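Local atomic coordinates of diaminopimelate decarboxylase (Aquifex aeolicus, PDB entry 2P3E), a protein that probably decarboxylates meso-diaminopimelate to L-lysine, the last step of lysine biosynthesis, as a homodimer that uses pyridoxal 5'-phosphate. Residues 32-36 and 401-407. Sequence-based numbering, arbitrary orientation.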
ATOM      1  N   PHE B  32      21.374  -5.794  10.924  1.00 16.22           N
ATOM      2  CA  PHE B  32      20.750  -5.430   9.643  1.00 15.78           C
ATOM      3  C   PHE B  32      19.835  -4.202   9.707  1.00 15.08           C
ATOM      4  O   PHE B  32      19.362  -3.711   8.675  1.00 15.08           O
ATOM      5  CB  PHE B  32      20.000  -6.643   9.061  1.00 14.73           C
ATOM      6  CG  PHE B  32      20.911  -7.770   8.653  1.00 15.74           C
ATOM      7  CD1 PHE B  32      21.715  -7.657   7.509  1.00 16.63           C
ATOM      8  CD2 PHE B  32      20.992  -8.936   9.421  1.00 14.35           C
ATOM      9  CE1 PHE B  32      22.578  -8.696   7.140  1.00 15.19           C
ATOM     10  CE2 PHE B  32      21.842  -9.963   9.053  1.00 15.72           C
ATOM     11  CZ  PHE B  32      22.636  -9.845   7.916  1.00 15.36           C
ATOM     12  N   GLY B  33      19.583  -3.713  10.917  1.00 14.74           N
ATOM     13  CA  GLY B  33      18.710  -2.565  11.135  1.00 14.29           C
ATOM     14  C   GLY B  33      17.230  -2.950  11.218  1.00 13.88           C
ATOM     15  O   GLY B  33      16.860  -4.099  10.953  1.00 13.08           O
ATOM     16  N   THR B  34      16.389  -1.993  11.614  1.00 13.65           N
ATOM     17  CA  THR B  34      14.934  -2.185  11.621  1.00 13.07           C
ATOM     18  C   THR B  34      14.283  -1.049  10.825  1.00 13.16           C
ATOM     19  O   THR B  34      14.892   0.008  10.670  1.00 11.89           O
ATOM     20  CB  THR B  34      14.340  -2.218  13.069  1.00 13.73           C
ATOM     21  OG1 THR B  34      14.756  -1.048  13.784  1.00 14.90           O
ATOM     22  CG2 THR B  34      14.789  -3.470  13.831  1.00 14.54           C
ATOM     23  N   PRO B  35      13.053  -1.265  10.298  1.00 12.85           N
ATOM     24  CA  PRO B  35      12.280  -2.513  10.282  1.00 12.67           C
ATOM     25  C   PRO B  35      13.004  -3.633   9.532  1.00 12.29           C
ATOM     26  O   PRO B  35      13.751  -3.362   8.589  1.00 12.24           O
ATOM     27  CB  PRO B  35      10.992  -2.135   9.522  1.00 12.74           C
ATOM     28  CG  PRO B  35      10.914  -0.642   9.619  1.00 14.13           C
ATOM     29  CD  PRO B  35      12.337  -0.158   9.628  1.00 13.53           C
ATOM     30  N   LEU B  36      12.785  -4.871   9.971  1.00 11.65           N
ATOM     31  CA  LEU B  36      13.422  -6.051   9.388  1.00 11.35           C
ATOM     32  C   LEU B  36      12.425  -7.201   9.251  1.00 11.67           C
ATOM     33  O   LEU B  36      11.799  -7.621  10.242  1.00 11.96           O
ATOM     34  CB  LEU B  36      14.605  -6.513  10.269  1.00 11.43           C
ATOM     35  CG  LEU B  36      15.502  -7.638   9.734  1.00 11.81           C
ATOM     36  CD1 LEU B  36      16.218  -7.166   8.470  1.00 13.63           C
ATOM     37  CD2 LEU B  36      16.538  -8.102  10.788  1.00 12.16           C
ATOM     38  N   VAL B 401      22.545 -17.151   8.235  1.00 18.84           N
ATOM     39  CA  VAL B 401      21.647 -16.171   7.596  1.00 19.08           C
ATOM     40  C   VAL B 401      22.082 -15.774   6.200  1.00 18.39           C
ATOM     41  O   VAL B 401      23.273 -15.702   5.904  1.00 18.97           O
ATOM     42  CB  VAL B 401      21.431 -14.869   8.443  1.00 19.39           C
ATOM     43  CG1 VAL B 401      21.002 -15.195   9.831  1.00 21.02           C
ATOM     44  CG2 VAL B 401      22.698 -13.994   8.482  1.00 20.44           C
ATOM     45  N   LYS B 402      21.099 -15.505   5.345  1.00 16.75           N
ATOM     46  CA  LYS B 402      21.340 -14.890   4.071  1.00 16.84           C
ATOM     47  C   LYS B 402      20.520 -13.603   3.965  1.00 15.66           C
ATOM     48  O   LYS B 402      19.337 -13.571   4.314  1.00 14.41           O
ATOM     49  CB  LYS B 402      20.952 -15.844   2.925  1.00 17.31           C
ATOM     50  CG  LYS B 402      21.826 -17.080   2.800  1.00 19.78           C
ATOM     51  CD  LYS B 402      21.410 -17.955   1.592  1.00 22.18           C
ATOM     52  CE  LYS B 402      19.980 -18.479   1.806  1.00 27.70           C
ATOM     53  NZ  LYS B 402      19.624 -19.796   1.120  1.00 32.86           N
ATOM     54  N   LEU B 403      21.154 -12.544   3.489  1.00 14.85           N
ATOM     55  CA  LEU B 403      20.432 -11.340   3.157  1.00 14.47           C
ATOM     56  C   LEU B 403      19.708 -11.587   1.836  1.00 14.36           C
ATOM     57  O   LEU B 403      20.359 -11.883   0.824  1.00 14.74           O
ATOM     58  CB  LEU B 403      21.389 -10.130   3.080  1.00 14.80           C
ATOM     59  CG  LEU B 403      20.792  -8.738   2.803  1.00 13.42           C
ATOM     60  CD1 LEU B 403      19.850  -8.331   3.961  1.00 14.19           C
ATOM     61  CD2 LEU B 403      21.921  -7.723   2.666  1.00 14.23           C
ATOM     62  N   ILE B 404      18.371 -11.544   1.850  1.00 12.85           N
ATOM     63  CA  ILE B 404      17.601 -11.848   0.625  1.00 11.90           C
ATOM     64  C   ILE B 404      16.909 -10.605  -0.022  1.00 11.93           C
ATOM     65  O   ILE B 404      16.408 -10.674  -1.154  1.00 12.05           O
ATOM     66  CB  ILE B 404      16.619 -13.051   0.823  1.00 11.97           C
ATOM     67  CG1 ILE B 404      15.618 -12.764   1.955  1.00 12.00           C
ATOM     68  CG2 ILE B 404      17.399 -14.345   1.103  1.00 11.59           C
ATOM     69  CD1 ILE B 404      14.378 -13.636   1.915  1.00 13.07           C
ATOM     70  N   ARG B 405      16.942  -9.479   0.682  1.00 11.54           N
ATOM     71  CA  ARG B 405      16.631  -8.169   0.095  1.00 12.14           C
ATOM     72  C   ARG B 405      17.344  -7.084   0.884  1.00 11.95           C
ATOM     73  O   ARG B 405      17.151  -6.970   2.089  1.00 12.04           O
ATOM     74  CB  ARG B 405      15.115  -7.893   0.073  1.00 11.75           C
ATOM     75  CG  ARG B 405      14.766  -6.660  -0.788  1.00 10.82           C
ATOM     76  CD  ARG B 405      13.275  -6.318  -0.782  1.00 11.23           C
ATOM     77  NE  ARG B 405      13.060  -5.043  -1.485  1.00 10.74           N
ATOM     78  CZ  ARG B 405      12.655  -4.924  -2.748  1.00  9.30           C
ATOM     79  NH1 ARG B 405      12.381  -5.994  -3.483  1.00  9.67           N
ATOM     80  NH2 ARG B 405      12.474  -3.712  -3.262  1.00 11.01           N
ATOM     81  N   LYS B 406      18.179  -6.297   0.204  1.00 12.62           N
ATOM     82  CA  LYS B 406      18.853  -5.165   0.853  1.00 13.59           C
ATOM     83  C   LYS B 406      17.800  -4.130   1.233  1.00 13.54           C
ATOM     84  O   LYS B 406      16.774  -3.992   0.548  1.00 12.51           O
ATOM     85  CB  LYS B 406      19.867  -4.512  -0.085  1.00 14.58           C
ATOM     86  CG  LYS B 406      21.073  -5.423  -0.477  1.00 17.22           C
ATOM     87  CD  LYS B 406      21.975  -4.702  -1.533  1.00 18.68           C
ATOM     88  CE  LYS B 406      21.247  -4.506  -2.882  1.00 21.97           C
ATOM     89  NZ  LYS B 406      22.165  -4.172  -4.039  1.00 23.50           N
ATOM     90  N   ARG B 407      18.061  -3.419   2.323  1.00 13.02           N
ATOM     91  CA  ARG B 407      17.270  -2.248   2.664  1.00 12.87           C
ATOM     92  C   ARG B 407      17.401  -1.220   1.542  1.00 13.15           C
ATOM     93  O   ARG B 407      18.503  -0.966   1.040  1.00 12.79           O
ATOM     94  CB  ARG B 407      17.752  -1.648   3.981  1.00 12.79           C
ATOM     95  CG  ARG B 407      16.852  -0.543   4.559  1.00 12.73           C
ATOM     96  CD  ARG B 407      17.345  -0.114   5.947  1.00 12.65           C
ATOM     97  NE  ARG B 407      17.434  -1.286   6.823  1.00 12.72           N
ATOM     98  CZ  ARG B 407      16.399  -1.846   7.457  1.00 12.03           C
ATOM     99  NH1 ARG B 407      15.160  -1.349   7.318  1.00  9.43           N
ATOM    100  NH2 ARG B 407      16.595  -2.930   8.192  1.00 10.21           N
TER
HETATM  101  O   HOH W   1      20.249  -2.717   6.239  1.00 29.89           O
HETATM  102  O   HOH W   2      20.118  -0.538   7.742  1.00 43.77           O
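The carbonyl O of P35 is gripped by both terminal nitrogens of the R407 guanidinium, NH1 at 2.8 Å and NH2 at 2.9 Å. NH1 lies in the carbonyl plane and NH2 well above it, while the oxygen stays close to the guanidinium plane. R407 NH2 also donates to F32 O at 2.9 Å, the straightest of the three bonds (N-H...O 166°). A water bridges F32 O, to which it donates, and R407 NE, so all three guanidinium nitrogens are engaged. R407 is extended through chi2, then bends at chi3 (-55°), which brings the guanidinium to these carbonyls, and its NH1 passes 3.8 Å from CD of P35, whose preceding peptide is cis. Farther along, V401 CG2 approaches the ring edge of F32, 4.2 Å from F32 CE2, and L403 CD1 comes obliquely to 4.1 Å from F32 CD1. V401 also packs on L28 of helix 25-32. The contact thus joins the loop between helix 25-32 and strand 36-40 to the last strand of the mixed sheet and the loop beyond it, away from the residues expected to bind cofactor and substrate. Carbonyls at the C-terminal end of helix 25-32 and beyond should suit a cationic guanidinium, which ties the loop to R407 through neutral acceptors.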